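Local coordinates for type-2Aa cytolytic delta-endotoxin (Bacillus thuringiensis serovar kyushuensis, PDB 1CBY), which kills the larvae of dipteran insects by making pores in the epithelial cell membrane of the midgut, at residues A[42-47]-A[167-172]; A[104-109]-A[208-213]; A[186-191]-A[218-223]. One frame throughout, in Å; residues are numbered along the deposited sequence.

Interaction 1. Residues A[42-47]-A[167-172]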
loop_
_atom_site.group_PDB
_atom_site.type_symbol
_atom_site.label_atom_id
_atom_site.label_comp_id
_atom_site.label_asym_id
_atom_site.label_seq_id
_atom_site.Cartn_x
_atom_site.Cartn_y
_atom_site.Cartn_z
ATOM N N ASN A 42 -8.155 2.463 -13.117
ATOM C CA ASN A 42 -9.031 3.047 -12.106
ATOM C C ASN A 42 -9.301 2.068 -10.964
ATOM O O ASN A 42 -10.377 2.071 -10.363
ATOM C CB ASN A 42 -10.346 3.490 -12.755
ATOM C CG ASN A 42 -10.136 4.551 -13.820
ATOM O OD1 ASN A 42 -10.228 4.276 -15.014
ATOM N ND2 ASN A 42 -9.836 5.767 -13.389
ATOM N N PHE A 43 -8.296 1.259 -10.646
ATOM C CA PHE A 43 -8.398 0.255 -9.594
ATOM C C PHE A 43 -7.309 0.418 -8.551
ATOM O O PHE A 43 -6.159 0.702 -8.889
ATOM C CB PHE A 43 -8.259 -1.158 -10.181
ATOM C CG PHE A 43 -9.558 -1.801 -10.554
ATOM C CD1 PHE A 43 -10.525 -2.061 -9.590
ATOM C CD2 PHE A 43 -9.816 -2.159 -11.873
ATOM C CE1 PHE A 43 -11.737 -2.670 -9.930
ATOM C CE2 PHE A 43 -11.024 -2.767 -12.225
ATOM C CZ PHE A 43 -11.986 -3.024 -11.250
ATOM N N ASN A 44 -7.692 0.295 -7.284
ATOM C CA ASN A 44 -6.732 0.329 -6.186
ATOM C C ASN A 44 -6.397 -1.169 -6.116
ATOM O O ASN A 44 -7.228 -1.999 -5.722
ATOM C CB ASN A 44 -7.392 0.805 -4.892
ATOM C CG ASN A 44 -6.380 1.225 -3.828
ATOM O OD1 ASN A 44 -6.758 1.783 -2.800
ATOM N ND2 ASN A 44 -5.100 0.964 -4.067
ATOM N N THR A 45 -5.212 -1.514 -6.592
ATOM C CA THR A 45 -4.785 -2.897 -6.667
ATOM C C THR A 45 -3.999 -3.464 -5.478
ATOM O O THR A 45 -3.087 -2.822 -4.949
ATOM C CB THR A 45 -3.993 -3.096 -7.960
ATOM O OG1 THR A 45 -4.686 -2.448 -9.033
ATOM C CG2 THR A 45 -3.872 -4.556 -8.290
ATOM N N VAL A 46 -4.374 -4.674 -5.063
ATOM C CA VAL A 46 -3.718 -5.379 -3.964
ATOM C C VAL A 46 -3.364 -6.773 -4.477
ATOM O O VAL A 46 -4.249 -7.547 -4.854
ATOM C CB VAL A 46 -4.638 -5.490 -2.720
ATOM C CG1 VAL A 46 -3.986 -6.346 -1.646
ATOM C CG2 VAL A 46 -4.929 -4.111 -2.159
ATOM N N PHE A 47 -2.067 -7.066 -4.532
ATOM C CA PHE A 47 -1.556 -8.351 -5.016
ATOM C C PHE A 47 -0.855 -9.164 -3.933
ATOM O O PHE A 47 0.120 -8.702 -3.336
ATOM C CB PHE A 47 -0.533 -8.138 -6.142
ATOM C CG PHE A 47 -1.133 -7.873 -7.503
ATOM C CD1 PHE A 47 -2.506 -7.786 -7.686
ATOM C CD2 PHE A 47 -0.301 -7.710 -8.609
ATOM C CE1 PHE A 47 -3.038 -7.543 -8.945
ATOM C CE2 PHE A 47 -0.825 -7.467 -9.869
ATOM C CZ PHE A 47 -2.194 -7.383 -10.038
ATOM N N TYR A 167 -19.728 8.719 -3.770
ATOM C CA TYR A 167 -18.517 8.412 -4.519
ATOM C C TYR A 167 -18.395 6.944 -4.900
ATOM O O TYR A 167 -19.083 6.086 -4.351
ATOM C CB TYR A 167 -17.256 8.875 -3.766
ATOM C CG TYR A 167 -17.064 8.304 -2.370
ATOM C CD1 TYR A 167 -16.406 7.088 -2.176
ATOM C CD2 TYR A 167 -17.504 9.000 -1.243
ATOM C CE1 TYR A 167 -16.190 6.582 -0.898
ATOM C CE2 TYR A 167 -17.293 8.504 0.041
ATOM C CZ TYR A 167 -16.634 7.293 0.206
ATOM O OH TYR A 167 -16.418 6.795 1.473
ATOM N N TYR A 168 -17.556 6.679 -5.889
ATOM C CA TYR A 168 -17.305 5.328 -6.350
ATOM C C TYR A 168 -15.901 4.988 -5.896
ATOM O O TYR A 168 -15.018 5.848 -5.916
ATOM C CB TYR A 168 -17.380 5.264 -7.873
ATOM C CG TYR A 168 -18.751 5.554 -8.432
ATOM C CD1 TYR A 168 -19.897 5.058 -7.817
ATOM C CD2 TYR A 168 -18.904 6.307 -9.594
ATOM C CE1 TYR A 168 -21.159 5.300 -8.345
ATOM C CE2 TYR A 168 -20.163 6.556 -10.129
ATOM C CZ TYR A 168 -21.283 6.048 -9.502
ATOM O OH TYR A 168 -22.532 6.267 -10.036
ATOM N N TYR A 169 -15.701 3.755 -5.449
ATOM C CA TYR A 169 -14.386 3.319 -5.005
ATOM C C TYR A 169 -14.150 1.939 -5.593
ATOM O O TYR A 169 -14.897 1.007 -5.314
ATOM C CB TYR A 169 -14.337 3.282 -3.486
ATOM C CG TYR A 169 -12.941 3.355 -2.924
ATOM C CD1 TYR A 169 -12.077 2.262 -3.004
ATOM C CD2 TYR A 169 -12.485 4.510 -2.293
ATOM C CE1 TYR A 169 -10.793 2.317 -2.465
ATOM C CE2 TYR A 169 -11.199 4.572 -1.751
ATOM C CZ TYR A 169 -10.364 3.471 -1.841
ATOM O OH TYR A 169 -9.110 3.516 -1.294
ATOM N N ASN A 170 -13.130 1.825 -6.435
ATOM C CA ASN A 170 -12.817 0.563 -7.092
ATOM C C ASN A 170 -11.567 -0.060 -6.501
ATOM O O ASN A 170 -10.527 0.598 -6.376
ATOM C CB ASN A 170 -12.623 0.778 -8.590
ATOM C CG ASN A 170 -13.788 1.509 -9.232
ATOM O OD1 ASN A 170 -14.953 1.236 -8.930
ATOM N ND2 ASN A 170 -13.478 2.448 -10.119
ATOM N N ILE A 171 -11.672 -1.346 -6.181
ATOM C CA ILE A 171 -10.597 -2.130 -5.576
ATOM C C ILE A 171 -10.479 -3.449 -6.341
ATOM O O ILE A 171 -11.464 -3.929 -6.904
ATOM C CB ILE A 171 -10.939 -2.478 -4.098
ATOM C CG1 ILE A 171 -11.112 -1.207 -3.270
ATOM C CG2 ILE A 171 -9.852 -3.344 -3.481
ATOM C CD1 ILE A 171 -11.682 -1.456 -1.890
ATOM N N LEU A 172 -9.275 -4.008 -6.399
ATOM C CA LEU A 172 -9.081 -5.291 -7.060
ATOM C C LEU A 172 -8.086 -6.099 -6.257
ATOM O O LEU A 172 -6.957 -5.660 -6.028
ATOM C CB LEU A 172 -8.583 -5.140 -8.501
ATOM C CG LEU A 172 -8.435 -6.488 -9.224
ATOM C CD1 LEU A 172 -9.240 -6.513 -10.510
ATOM C CD2 LEU A 172 -6.969 -6.800 -9.492
#

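Interaction 2. Residues A[104-109]-A[208-213]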
loop_
_atom_site.group_PDB
_atom_site.type_symbol
_atom_site.label_atom_id
_atom_site.label_comp_id
_atom_site.label_asym_id
_atom_site.label_seq_id
_atom_site.Cartn_x
_atom_site.Cartn_y
_atom_site.Cartn_z
ATOM N N THR A 104 -27.256 4.114 10.116
ATOM C CA THR A 104 -26.281 4.987 10.747
ATOM C C THR A 104 -25.335 3.984 11.411
ATOM O O THR A 104 -25.794 3.045 12.065
ATOM C CB THR A 104 -26.935 5.901 11.815
ATOM O OG1 THR A 104 -27.950 6.706 11.201
ATOM C CG2 THR A 104 -25.898 6.821 12.451
ATOM N N VAL A 105 -24.040 4.111 11.153
ATOM C CA VAL A 105 -23.057 3.205 11.729
ATOM C C VAL A 105 -21.730 3.866 11.992
ATOM O O VAL A 105 -21.406 4.909 11.417
ATOM C CB VAL A 105 -22.742 2.000 10.815
ATOM C CG1 VAL A 105 -23.446 0.769 11.307
ATOM C CG2 VAL A 105 -23.097 2.298 9.374
ATOM N N GLU A 106 -20.973 3.240 12.884
ATOM C CA GLU A 106 -19.634 3.676 13.236
ATOM C C GLU A 106 -18.782 2.949 12.204
ATOM O O GLU A 106 -18.956 1.742 12.000
ATOM C CB GLU A 106 -19.282 3.198 14.646
ATOM C CG GLU A 106 -17.929 3.674 15.147
ATOM C CD GLU A 106 -17.639 3.233 16.569
ATOM O OE1 GLU A 106 -18.598 3.054 17.351
ATOM O OE2 GLU A 106 -16.449 3.071 16.909
ATOM N N ILE A 107 -17.893 3.671 11.535
ATOM C CA ILE A 107 -17.050 3.080 10.502
ATOM C C ILE A 107 -16.357 1.794 10.949
ATOM O O ILE A 107 -16.278 0.836 10.176
ATOM C CB ILE A 107 -16.029 4.103 9.947
ATOM C CG1 ILE A 107 -16.781 5.298 9.340
ATOM C CG2 ILE A 107 -15.139 3.453 8.888
ATOM C CD1 ILE A 107 -15.896 6.441 8.909
ATOM N N SER A 108 -15.905 1.747 12.199
ATOM C CA SER A 108 -15.242 0.547 12.710
ATOM C C SER A 108 -16.120 -0.687 12.505
ATOM O O SER A 108 -15.704 -1.665 11.882
ATOM C CB SER A 108 -14.921 0.704 14.198
ATOM O OG SER A 108 -16.098 0.956 14.945
ATOM N N VAL A 109 -17.357 -0.603 12.971
ATOM C CA VAL A 109 -18.294 -1.711 12.858
ATOM C C VAL A 109 -18.562 -2.094 11.411
ATOM O O VAL A 109 -18.644 -3.283 11.082
ATOM C CB VAL A 109 -19.637 -1.388 13.544
ATOM C CG1 VAL A 109 -20.503 -2.634 13.597
ATOM C CG2 VAL A 109 -19.399 -0.844 14.947
ATOM N N LYS A 208 -13.518 5.784 14.224
ATOM C CA LYS A 208 -14.477 6.001 15.301
ATOM C C LYS A 208 -15.690 6.860 14.943
ATOM O O LYS A 208 -16.540 7.117 15.797
ATOM C CB LYS A 208 -13.768 6.645 16.492
ATOM C CG LYS A 208 -12.516 5.925 16.964
ATOM C CD LYS A 208 -11.896 6.676 18.135
ATOM C CE LYS A 208 -10.642 5.999 18.651
ATOM N NZ LYS A 208 -10.113 6.701 19.854
ATOM N N ASP A 209 -15.771 7.327 13.703
ATOM C CA ASP A 209 -16.889 8.175 13.310
ATOM C C ASP A 209 -18.133 7.440 12.869
ATOM O O ASP A 209 -18.063 6.315 12.386
ATOM C CB ASP A 209 -16.453 9.198 12.263
ATOM C CG ASP A 209 -15.658 10.338 12.875
ATOM O OD1 ASP A 209 -16.181 11.011 13.788
ATOM O OD2 ASP A 209 -14.504 10.555 12.462
ATOM N N SER A 210 -19.275 8.088 13.052
ATOM C CA SER A 210 -20.560 7.516 12.688
ATOM C C SER A 210 -21.268 8.412 11.676
ATOM O O SER A 210 -21.020 9.619 11.621
ATOM C CB SER A 210 -21.437 7.377 13.936
ATOM O OG SER A 210 -20.745 6.719 14.984
ATOM N N ALA A 211 -22.154 7.819 10.885
ATOM C CA ALA A 211 -22.916 8.556 9.887
ATOM C C ALA A 211 -23.896 7.600 9.228
ATOM O O ALA A 211 -23.707 6.382 9.276
ATOM C CB ALA A 211 -21.983 9.162 8.838
ATOM N N ARG A 212 -24.984 8.147 8.698
ATOM C CA ARG A 212 -25.990 7.350 8.006
ATOM C C ARG A 212 -25.347 6.977 6.675
ATOM O O ARG A 212 -25.008 7.851 5.874
ATOM C CB ARG A 212 -27.268 8.175 7.805
ATOM C CG ARG A 212 -28.221 7.692 6.719
ATOM C CD ARG A 212 -28.976 6.432 7.090
ATOM N NE ARG A 212 -30.054 6.179 6.135
ATOM C CZ ARG A 212 -30.765 5.057 6.068
ATOM N NH1 ARG A 212 -30.525 4.054 6.900
ATOM N NH2 ARG A 212 -31.722 4.937 5.159
ATOM N N TYR A 213 -25.089 5.686 6.502
ATOM C CA TYR A 213 -24.458 5.169 5.302
ATOM C C TYR A 213 -25.358 4.335 4.411
ATOM O O TYR A 213 -26.251 3.617 4.876
ATOM C CB TYR A 213 -23.246 4.312 5.671
ATOM C CG TYR A 213 -21.960 5.075 5.838
ATOM C CD1 TYR A 213 -21.122 5.308 4.749
ATOM C CD2 TYR A 213 -21.565 5.553 7.084
ATOM C CE1 TYR A 213 -19.923 6.000 4.897
ATOM C CE2 TYR A 213 -20.365 6.245 7.241
ATOM C CZ TYR A 213 -19.555 6.465 6.141
ATOM O OH TYR A 213 -18.394 7.185 6.281
#

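Interaction 3. Residues A[186-191]-A[218-223]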
loop_
_atom_site.group_PDB
_atom_site.type_symbol
_atom_site.label_atom_id
_atom_site.label_comp_id
_atom_site.label_asym_id
_atom_site.label_seq_id
_atom_site.Cartn_x
_atom_site.Cartn_y
_atom_site.Cartn_z
ATOM N N VAL A 186 -9.134 -13.844 -8.282
ATOM C CA VAL A 186 -9.202 -12.416 -8.569
ATOM C C VAL A 186 -10.531 -11.915 -8.048
ATOM O O VAL A 186 -11.551 -12.587 -8.203
ATOM C CB VAL A 186 -9.112 -12.135 -10.075
ATOM C CG1 VAL A 186 -9.055 -10.640 -10.325
ATOM C CG2 VAL A 186 -7.885 -12.807 -10.657
ATOM N N LEU A 187 -10.529 -10.728 -7.451
ATOM C CA LEU A 187 -11.757 -10.178 -6.898
ATOM C C LEU A 187 -11.969 -8.691 -7.203
ATOM O O LEU A 187 -11.451 -7.820 -6.495
ATOM C CB LEU A 187 -11.778 -10.395 -5.377
ATOM C CG LEU A 187 -13.100 -10.609 -4.622
ATOM C CD1 LEU A 187 -12.808 -10.652 -3.135
ATOM C CD2 LEU A 187 -14.104 -9.511 -4.909
ATOM N N PRO A 188 -12.653 -8.384 -8.320
ATOM C CA PRO A 188 -12.929 -6.990 -8.689
ATOM C C PRO A 188 -14.024 -6.523 -7.740
ATOM O O PRO A 188 -15.136 -7.056 -7.762
ATOM C CB PRO A 188 -13.473 -7.120 -10.115
ATOM C CG PRO A 188 -12.796 -8.330 -10.626
ATOM C CD PRO A 188 -12.938 -9.273 -9.453
ATOM N N LEU A 189 -13.704 -5.553 -6.896
ATOM C CA LEU A 189 -14.648 -5.033 -5.912
ATOM C C LEU A 189 -14.903 -3.536 -6.087
ATOM O O LEU A 189 -13.966 -2.743 -6.147
ATOM C CB LEU A 189 -14.093 -5.292 -4.510
ATOM C CG LEU A 189 -14.859 -4.756 -3.304
ATOM C CD1 LEU A 189 -16.140 -5.549 -3.114
ATOM C CD2 LEU A 189 -13.978 -4.858 -2.071
ATOM N N ALA A 190 -16.169 -3.142 -6.139
ATOM C CA ALA A 190 -16.511 -1.734 -6.291
ATOM C C ALA A 190 -17.628 -1.347 -5.340
ATOM O O ALA A 190 -18.662 -2.016 -5.266
ATOM C CB ALA A 190 -16.914 -1.438 -7.720
ATOM N N PHE A 191 -17.400 -0.280 -4.590
ATOM C CA PHE A 191 -18.373 0.219 -3.637
ATOM C C PHE A 191 -18.992 1.521 -4.129
ATOM O O PHE A 191 -18.290 2.397 -4.634
ATOM C CB PHE A 191 -17.700 0.523 -2.294
ATOM C CG PHE A 191 -17.306 -0.688 -1.506
ATOM C CD1 PHE A 191 -18.274 -1.540 -0.981
ATOM C CD2 PHE A 191 -15.967 -0.945 -1.231
ATOM C CE1 PHE A 191 -17.913 -2.629 -0.189
ATOM C CE2 PHE A 191 -15.596 -2.030 -0.441
ATOM C CZ PHE A 191 -16.572 -2.874 0.082
ATOM N N LYS A 218 -20.460 -4.334 -5.465
ATOM C CA LYS A 218 -20.485 -5.113 -6.703
ATOM C C LYS A 218 -19.178 -5.883 -6.736
ATOM O O LYS A 218 -18.099 -5.285 -6.764
ATOM C CB LYS A 218 -20.604 -4.187 -7.915
ATOM C CG LYS A 218 -21.951 -3.487 -8.010
ATOM C CD LYS A 218 -21.930 -2.336 -9.003
ATOM C CE LYS A 218 -21.132 -1.159 -8.463
ATOM N NZ LYS A 218 -21.032 -0.047 -9.448
ATOM N N ALA A 219 -19.276 -7.207 -6.689
ATOM C CA ALA A 219 -18.092 -8.053 -6.665
ATOM C C ALA A 219 -18.332 -9.443 -7.228
ATOM O O ALA A 219 -19.462 -9.939 -7.264
ATOM C CB ALA A 219 -17.582 -8.176 -5.239
ATOM N N LEU A 220 -17.247 -10.066 -7.667
ATOM C CA LEU A 220 -17.295 -11.415 -8.195
ATOM C C LEU A 220 -15.902 -11.996 -8.048
ATOM O O LEU A 220 -14.909 -11.277 -8.188
ATOM C CB LEU A 220 -17.729 -11.433 -9.663
ATOM C CG LEU A 220 -16.732 -11.074 -10.762
ATOM C CD1 LEU A 220 -17.271 -11.556 -12.089
ATOM C CD2 LEU A 220 -16.486 -9.578 -10.796
ATOM N N THR A 221 -15.832 -13.270 -7.678
ATOM C CA THR A 221 -14.553 -13.943 -7.523
ATOM C C THR A 221 -14.375 -14.907 -8.678
ATOM O O THR A 221 -15.254 -15.722 -8.967
ATOM C CB THR A 221 -14.471 -14.710 -6.202
ATOM O OG1 THR A 221 -14.899 -13.858 -5.131
ATOM C CG2 THR A 221 -13.041 -15.154 -5.949
ATOM N N LEU A 222 -13.241 -14.794 -9.352
ATOM C CA LEU A 222 -12.934 -15.642 -10.488
ATOM C C LEU A 222 -11.618 -16.373 -10.248
ATOM O O LEU A 222 -10.653 -15.779 -9.762
ATOM C CB LEU A 222 -12.828 -14.782 -11.750
ATOM C CG LEU A 222 -12.442 -15.499 -13.040
ATOM C CD1 LEU A 222 -13.458 -15.182 -14.123
ATOM C CD2 LEU A 222 -11.038 -15.096 -13.461
ATOM N N VAL A 223 -11.602 -17.671 -10.514
ATOM C CA VAL A 223 -10.383 -18.448 -10.356
ATOM C C VAL A 223 -9.919 -18.854 -11.749
ATOM O O VAL A 223 -10.738 -19.186 -12.607
ATOM C CB VAL A 223 -10.583 -19.711 -9.473
ATOM C CG1 VAL A 223 -10.909 -19.307 -8.039
ATOM C CG2 VAL A 223 -11.666 -20.617 -10.054
#

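Interaction 1. Residues A[42-47]-A[167-172]
Leu172 and Phe43 carry the apolar half of this contact, in which strand 44-48 pairs in parallel with strand 165-175 in the mixed sheet of the cytolysin fold, a sheet flanked by helices. The CB of Leu172 makes an off-centre CH-pi contact with Phe43, 4.2 Å from the ring centroid, and its CD1 branch lies over one face of the same ring. With CG anti to the backbone N (chi1 -177°), Leu172 carries its other branch along the strand pair, where CD2 lies 4.0 Å from CE1 of Phe47, at the edge of that ring. The same methyl runs beside CG2 of Thr45. A forked leucine suits this place because it can serve two phenylalanines at once.

The backbones are joined by three bonds: Asn44 N to Asn170 O (3.0 Å), Leu172 N to Asn44 O (2.9 Å) and Val46 N to Leu172 O (2.9 Å). Just before strand 44-48 begins, a side chain extends the pairing. Asn170, whose amide can donate across the gap to a backbone oxygen, gives ND2 to Asn42 O at 3.1 Å; the donor lies in the carbonyl plane, and the oxygen is only 6° out of the amide plane. On the face carrying Asn44 and Ile171, the amide oxygen OD1 of Asn44 stands 3.3 Å from OH of Tyr169, a hydroxyl bonded to Gln149.

Further out, helix 54-63 packs on Leu172 and Phe47, with Ala61 touching both. Residues 44-47 also pair in parallel with a strand of the second subunit, so the sheet of the protoxin dimer continues across the interface. At the start of the segment, the amide of Asn42 is held in turn, its ND2 hydrogen-bonded to Ala153 O.

Interaction 2. Residues A[104-109]-A[208-213]
Val105 and Ala211 form the antiparallel hydrogen-bonded pair at the middle of this contact, with Val105 N to Ala211 O at 3.0 Å and Ala211 N to Val105 O at 3.1 Å. The strands are strongly skewed, their directions 138° apart, and the pairing is short.

The closely packed side is the one bearing Val105, Ile107 and Tyr213. CG2 of Val105 comes within 4.2 Å of Tyr213 CB, while Ile107 crosses the tyrosine obliquely and sets its CD1 tip 3.7 Å from Tyr213 OH. Placing CG1 anti to its carbonyl carbon (chi1 -60°) directs the long branch of Ile107 to the tyrosine. Branched aliphatic residues suit this side because their methyls can cover the tyrosine where it turns to the interior. Beyond lie Val193 and Val195, touched by Tyr213, and Phe143, touched by Ile107.

On the opposite face, Thr104, Glu106, Ser210 and Arg212 are polar and meet loosely near solvent. Thr104 OG1 lies 3.8 Å from Arg212 CB, and Ser210 OG sits beside Glu106 CB. In the loop before the strand, Asp209 OD2 accepts from Thr206 N and makes a long, weak ion pair with Lys208 of the second subunit.

Glu106 is the last strand residue and the N-cap of helix 107-122; its OE2 receives a weak bond from Ser108 OG. The first helical amide, Ile107 N, donates to Asp209 O at 2.8 Å. Strand pairing thus passes directly into a helix start, a strand-to-helix junction by which the cytolysin fold lays a helix against its sheet.

Interaction 3. Residues A[186-191]-A[218-223]
The one flat ring here, that of Phe191, has over one face, offset toward the rim, the CD1 methyl of Leu189, two residues earlier on the same strand, and this methyl also crosses to Ala219, 3.7 Å from its CB. Leu187 brings CD2 to the same CB from the other direction along the strand, also at 3.7 Å. Alanine is small enough to admit two leucine tips. Leu187 CG also rests against OG1 of Thr221, whose hydroxyl is bonded to Val121 O. This side faces helix 107-122, where Ile118 touches both Leu187 and Leu189.

On the other side the puckered ring of Pro188 meets the CD2 methyl of Leu220, which lies 3.8 Å from Pro188 CD and nearly as close to CB and CG. Leu220 reaches it with CG in the crowded position between its backbone N and carbonyl carbon (chi1 78°). Pro188 also packs on Phe64 and on Leu172.

The strands are antiparallel, 172° apart, in the middle of the sheet. Val186 and Leu222 exchange two bonds at one end, with Val186 N to Leu222 O at 2.9 Å; Ala190 and Lys218 do likewise at the other, with Lys218 N to Ala190 O at 2.9 Å. Between them Pro188 has no N-H to give Leu220 O and sets its CD there; the usual CA-H contact from Leu187 remains.

Lys218 is buried, its stem running beside Ala190 and its NZ meeting Glu192 in a salt bridge and Phe75 O in a hydrogen bond. Pairing with Glu192 would offset the cost of burying the charge, so this largely apolar strand pair can probably keep a protonated lysine.

All three contacts belong to one mixed sheet. Interactions 1 and 3 are buried near the centre of the chain and touch: strands 165-175 and 183-195 are neighbours, with probable hydrogen bonds from Ile171 N to Leu189 O and from Phe191 N to Tyr169 O. Interaction 2 shares strand 210-225 with interaction 3 but lies at its far end, centres about 24 Å apart, and is partly solvent-facing. Leucine meets phenylalanine in 1, beside asparagine amides, and proline and alanine in 3, with a buried lysine, whereas 2 has one apolar face and one polar. Interactions 1 and 2 both reach the second subunit, 1 by strand pairing and 2 through loop residues; interaction 3 is internal.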